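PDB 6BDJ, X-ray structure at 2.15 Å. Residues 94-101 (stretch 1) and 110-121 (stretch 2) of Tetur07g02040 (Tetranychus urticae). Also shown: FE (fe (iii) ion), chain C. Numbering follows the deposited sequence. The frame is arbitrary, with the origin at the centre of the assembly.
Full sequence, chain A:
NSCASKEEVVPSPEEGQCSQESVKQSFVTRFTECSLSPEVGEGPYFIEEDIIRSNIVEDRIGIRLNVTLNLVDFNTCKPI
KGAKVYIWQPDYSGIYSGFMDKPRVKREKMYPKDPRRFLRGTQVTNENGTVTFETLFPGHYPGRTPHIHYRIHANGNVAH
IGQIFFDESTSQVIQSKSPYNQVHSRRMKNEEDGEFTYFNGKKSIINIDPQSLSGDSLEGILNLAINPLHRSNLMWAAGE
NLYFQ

Stretch 1, residues 94-101: GIYSGFMD
Stretch 2 (110-121) MYPKDPRRFLRG

The contact joins a type II beta turn, Tyr96 to Phe99, to a long irregular segment that wraps around it, and it is held mainly by hydrogen bonds to the turn's backbone, with aromatic packing on its flanks and 680 Å² buried in all. Stretch 1 has no regular helix or strand; stretch 2 is loop or turn until a strand begins at Arg120. The register is set by two CA pairs, Ser97 CA to Arg117 CA at 5.0 Å and Gly98 CA to Pro112 CA at 4.6 Å.

The turn closes with Phe99 N donating to Tyr96 O at 3.0 Å. Its corners are Ser97 (phi/psi -62/138) and Gly98 (90/-24). Glycine suits the second corner on two counts: at these angles a CB would jam against the carbonyl O of Ser97, and an ideal CB would lie 3.2 Å from Pro112 CB.

Asp114 (chi1 70°, p) reads the amide edge of this region. Gly98 N donates to Asp114 OD1 at 3.0 Å, and Met100 N donates to Asp114 OD2 at 2.9 Å with a nearly straight angle of 165°. Phe99 N lies 3.3 Å from Asp114 OD2, but at a poor angle, consistent with its use inside the turn. In return, Lys113 N donates to Gly98 O at 2.9 Å. Water 2 extends the carboxylate's reach, donating to Asp114 OD2 at 2.6 Å and to Asp101 OD1 at 2.9 Å.

Ser97 points its CB toward stretch 2 with chi1 at 66° (p). Its OG donates to Phe118 O at 2.6 Å and accepts from Arg120 NE at 2.8 Å. Arg120, extended from an m chi1 through t chi2 and chi3, also sends NH2 to Ser97 O at 2.8 Å; a weak bond from NE to the same Ser97 O, 3.2 Å, completes the grip on backbone and side chain of one residue. Water 1 accepts from Ser97 N at 2.9 Å and donates to Phe118 O at 2.9 Å.

The Phe118 ring (chi1 58°, p) lies against Ser97, whose CB sits 3.5 Å from the ring centroid and only 5° off the normal. Met100, with m, t and p chi angles, reaches the ring edge, CE to Phe118 CE2 at 3.7 Å, while its SD approaches Arg116 CG at 3.6 Å. The Phe99 CB points away, yet chi1 of -54° (m) brings the ring back: Pro112 CB lies over one face, 4.1 Å from Phe99 CZ, and Arg120 NH2 meets the edge, 3.8 Å from Phe99 CE2.

Arg117 braces the partner loop internally, its NH1 donating to Asp114 O at 2.9 Å and to Arg116 O at 2.7 Å. At the start of the turn, Tyr96 (chi1 -78°, m) binds the iron through OH at 1.9 Å, and its CB lies 4.0 Å from Arg120 NH2, so metal ligand and turn contact share one residue.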

# COMPACT_ATOMS: atom_id res chain seq x y z
N GLY A 94 0.17 13.40 -4.95
CA GLY A 94 -1.08 12.67 -4.93
C GLY A 94 -1.60 12.06 -6.21
O GLY A 94 -2.81 11.78 -6.29
N ILE A 95 -0.72 11.87 -7.20
CA ILE A 95 -1.10 11.32 -8.49
C ILE A 95 -0.83 9.81 -8.54
O ILE A 95 0.20 9.35 -8.07
CB ILE A 95 -0.29 12.00 -9.62
CG1 ILE A 95 -0.57 13.50 -9.69
CG2 ILE A 95 -0.60 11.38 -10.97
CD1 ILE A 95 -2.04 13.92 -9.76
N TYR A 96 -1.79 9.07 -9.07
CA TYR A 96 -1.65 7.65 -9.32
C TYR A 96 -1.33 7.44 -10.79
O TYR A 96 -2.01 7.98 -11.66
CB TYR A 96 -2.95 6.92 -9.02
CG TYR A 96 -3.19 6.70 -7.55
CD1 TYR A 96 -2.69 5.60 -6.92
CD2 TYR A 96 -3.90 7.62 -6.80
CE1 TYR A 96 -2.91 5.37 -5.57
CE2 TYR A 96 -4.15 7.42 -5.44
CZ TYR A 96 -3.65 6.27 -4.83
OH TYR A 96 -3.86 6.09 -3.49
N SER A 97 -0.31 6.62 -11.04
CA SER A 97 0.09 6.22 -12.39
C SER A 97 -1.05 5.47 -13.04
O SER A 97 -1.76 4.72 -12.37
CB SER A 97 1.35 5.39 -12.35
OG SER A 97 1.22 4.12 -11.72
N GLY A 98 -1.29 5.77 -14.32
CA GLY A 98 -2.46 5.29 -15.01
C GLY A 98 -3.68 6.20 -14.93
O GLY A 98 -4.56 6.12 -15.79
N PHE A 99 -3.74 7.03 -13.90
CA PHE A 99 -4.83 7.99 -13.70
C PHE A 99 -4.25 9.39 -13.51
O PHE A 99 -4.73 10.16 -12.71
CB PHE A 99 -5.65 7.53 -12.48
CG PHE A 99 -6.12 6.10 -12.58
CD1 PHE A 99 -7.30 5.79 -13.23
CD2 PHE A 99 -5.35 5.08 -12.06
CE1 PHE A 99 -7.73 4.49 -13.34
CE2 PHE A 99 -5.77 3.76 -12.16
CZ PHE A 99 -6.96 3.46 -12.81
N MET A 100 -3.22 9.71 -14.28
CA MET A 100 -2.49 10.97 -14.14
C MET A 100 -3.30 12.20 -14.50
O MET A 100 -2.91 13.30 -14.10
CB MET A 100 -1.20 10.96 -14.97
CG MET A 100 -0.19 9.92 -14.52
SD MET A 100 1.32 9.90 -15.51
CE MET A 100 2.23 11.30 -14.84
N ASP A 101 -4.37 12.05 -15.29
CA ASP A 101 -5.27 13.13 -15.62
C ASP A 101 -6.35 13.30 -14.55
O ASP A 101 -7.32 14.02 -14.79
CB ASP A 101 -5.90 12.90 -17.02
CG ASP A 101 -6.88 11.75 -17.03
OD1 ASP A 101 -6.61 10.74 -16.35
OD2 ASP A 101 -7.91 11.86 -17.73
N MET A 110 -13.11 1.02 -13.49
CA MET A 110 -12.24 2.14 -13.84
C MET A 110 -11.10 1.63 -14.70
O MET A 110 -10.42 0.66 -14.33
CB MET A 110 -11.66 2.75 -12.56
CG MET A 110 -12.67 3.52 -11.75
SD MET A 110 -13.01 5.13 -12.45
CE MET A 110 -11.50 6.01 -12.05
N TYR A 111 -10.87 2.32 -15.82
CA TYR A 111 -9.78 1.97 -16.74
C TYR A 111 -8.74 3.08 -16.88
O TYR A 111 -9.09 4.22 -17.14
CB TYR A 111 -10.34 1.59 -18.10
CG TYR A 111 -11.18 0.34 -18.02
CD1 TYR A 111 -10.58 -0.91 -17.79
CD2 TYR A 111 -12.56 0.40 -18.13
CE1 TYR A 111 -11.35 -2.06 -17.69
CE2 TYR A 111 -13.34 -0.75 -18.05
CZ TYR A 111 -12.73 -1.97 -17.83
OH TYR A 111 -13.51 -3.10 -17.75
N PRO A 112 -7.44 2.73 -16.70
CA PRO A 112 -6.35 3.70 -16.80
C PRO A 112 -6.22 4.27 -18.21
O PRO A 112 -6.46 3.56 -19.16
CB PRO A 112 -5.12 2.86 -16.48
CG PRO A 112 -5.48 1.49 -16.89
CD PRO A 112 -6.89 1.37 -16.48
N LYS A 113 -5.86 5.53 -18.33
CA LYS A 113 -5.78 6.20 -19.64
C LYS A 113 -4.34 6.33 -20.11
O LYS A 113 -4.05 6.10 -21.27
CB LYS A 113 -6.48 7.56 -19.61
CG LYS A 113 -8.01 7.49 -19.64
CD LYS A 113 -8.57 6.97 -20.98
CE LYS A 113 -10.10 7.03 -21.06
NZ LYS A 113 -10.82 6.62 -19.80
N ASP A 114 -3.44 6.67 -19.20
CA ASP A 114 -2.02 6.72 -19.50
C ASP A 114 -1.30 5.37 -19.23
O ASP A 114 -1.77 4.57 -18.42
CB ASP A 114 -1.38 7.90 -18.75
CG ASP A 114 -1.31 7.69 -17.28
OD1 ASP A 114 -0.37 7.00 -16.85
OD2 ASP A 114 -2.19 8.23 -16.55
N PRO A 115 -0.18 5.12 -19.92
CA PRO A 115 0.52 3.86 -19.72
C PRO A 115 1.53 3.86 -18.58
O PRO A 115 2.22 2.88 -18.41
CB PRO A 115 1.29 3.68 -21.05
CG PRO A 115 1.61 5.09 -21.46
CD PRO A 115 0.40 5.90 -21.03
N ARG A 116 1.68 4.94 -17.85
CA ARG A 116 2.63 4.97 -16.74
C ARG A 116 2.19 4.03 -15.60
O ARG A 116 1.02 3.88 -15.33
CB ARG A 116 2.81 6.38 -16.17
CG ARG A 116 3.41 7.41 -17.15
CD ARG A 116 4.79 6.99 -17.64
NE ARG A 116 5.75 6.65 -16.58
CZ ARG A 116 6.52 7.50 -15.90
NH1 ARG A 116 7.38 7.01 -14.99
NH2 ARG A 116 6.42 8.81 -16.08
N ARG A 117 3.16 3.45 -14.95
CA ARG A 117 3.00 2.50 -13.90
C ARG A 117 3.96 2.73 -12.76
O ARG A 117 4.22 1.83 -11.96
CB ARG A 117 3.17 1.09 -14.45
CG ARG A 117 2.16 0.73 -15.55
CD ARG A 117 0.74 0.67 -14.99
NE ARG A 117 -0.18 0.25 -16.05
CZ ARG A 117 -0.87 1.07 -16.83
NH1 ARG A 117 -0.77 2.40 -16.71
NH2 ARG A 117 -1.65 0.56 -17.77
N PHE A 118 4.45 3.96 -12.61
CA PHE A 118 5.27 4.27 -11.48
C PHE A 118 4.50 3.99 -10.19
O PHE A 118 3.25 4.09 -10.15
CB PHE A 118 5.78 5.73 -11.49
CG PHE A 118 4.68 6.79 -11.51
CD1 PHE A 118 3.91 7.06 -10.39
CD2 PHE A 118 4.47 7.56 -12.64
CE1 PHE A 118 2.91 8.03 -10.42
CE2 PHE A 118 3.49 8.54 -12.69
CZ PHE A 118 2.71 8.78 -11.57
N LEU A 119 5.28 3.67 -9.17
CA LEU A 119 4.79 3.40 -7.85
C LEU A 119 3.75 2.29 -7.78
O LEU A 119 2.82 2.31 -6.95
CB LEU A 119 4.31 4.71 -7.21
CG LEU A 119 5.43 5.75 -6.99
CD1 LEU A 119 4.88 7.08 -6.50
CD2 LEU A 119 6.53 5.30 -6.05
N ARG A 120 3.94 1.29 -8.65
CA ARG A 120 3.19 0.08 -8.63
C ARG A 120 4.15 -1.05 -8.72
O ARG A 120 5.11 -0.99 -9.52
CB ARG A 120 2.25 0.04 -9.82
CG ARG A 120 1.20 1.15 -9.79
CD ARG A 120 0.33 1.07 -11.03
NE ARG A 120 -0.65 2.15 -10.89
CZ ARG A 120 -1.84 2.04 -10.31
NH1 ARG A 120 -2.27 0.90 -9.79
NH2 ARG A 120 -2.62 3.11 -10.23
N GLY A 121 3.93 -2.09 -7.94
CA GLY A 121 4.71 -3.31 -8.19
C GLY A 121 4.13 -4.52 -7.52
O GLY A 121 3.26 -4.39 -6.65
FE FE C . -5.52 5.57 -2.63
O HOH W 1 0.96 5.19 -8.80
O HOH W 2 -4.34 9.30 -17.43
O HOH W 3 -7.16 5.10 -3.97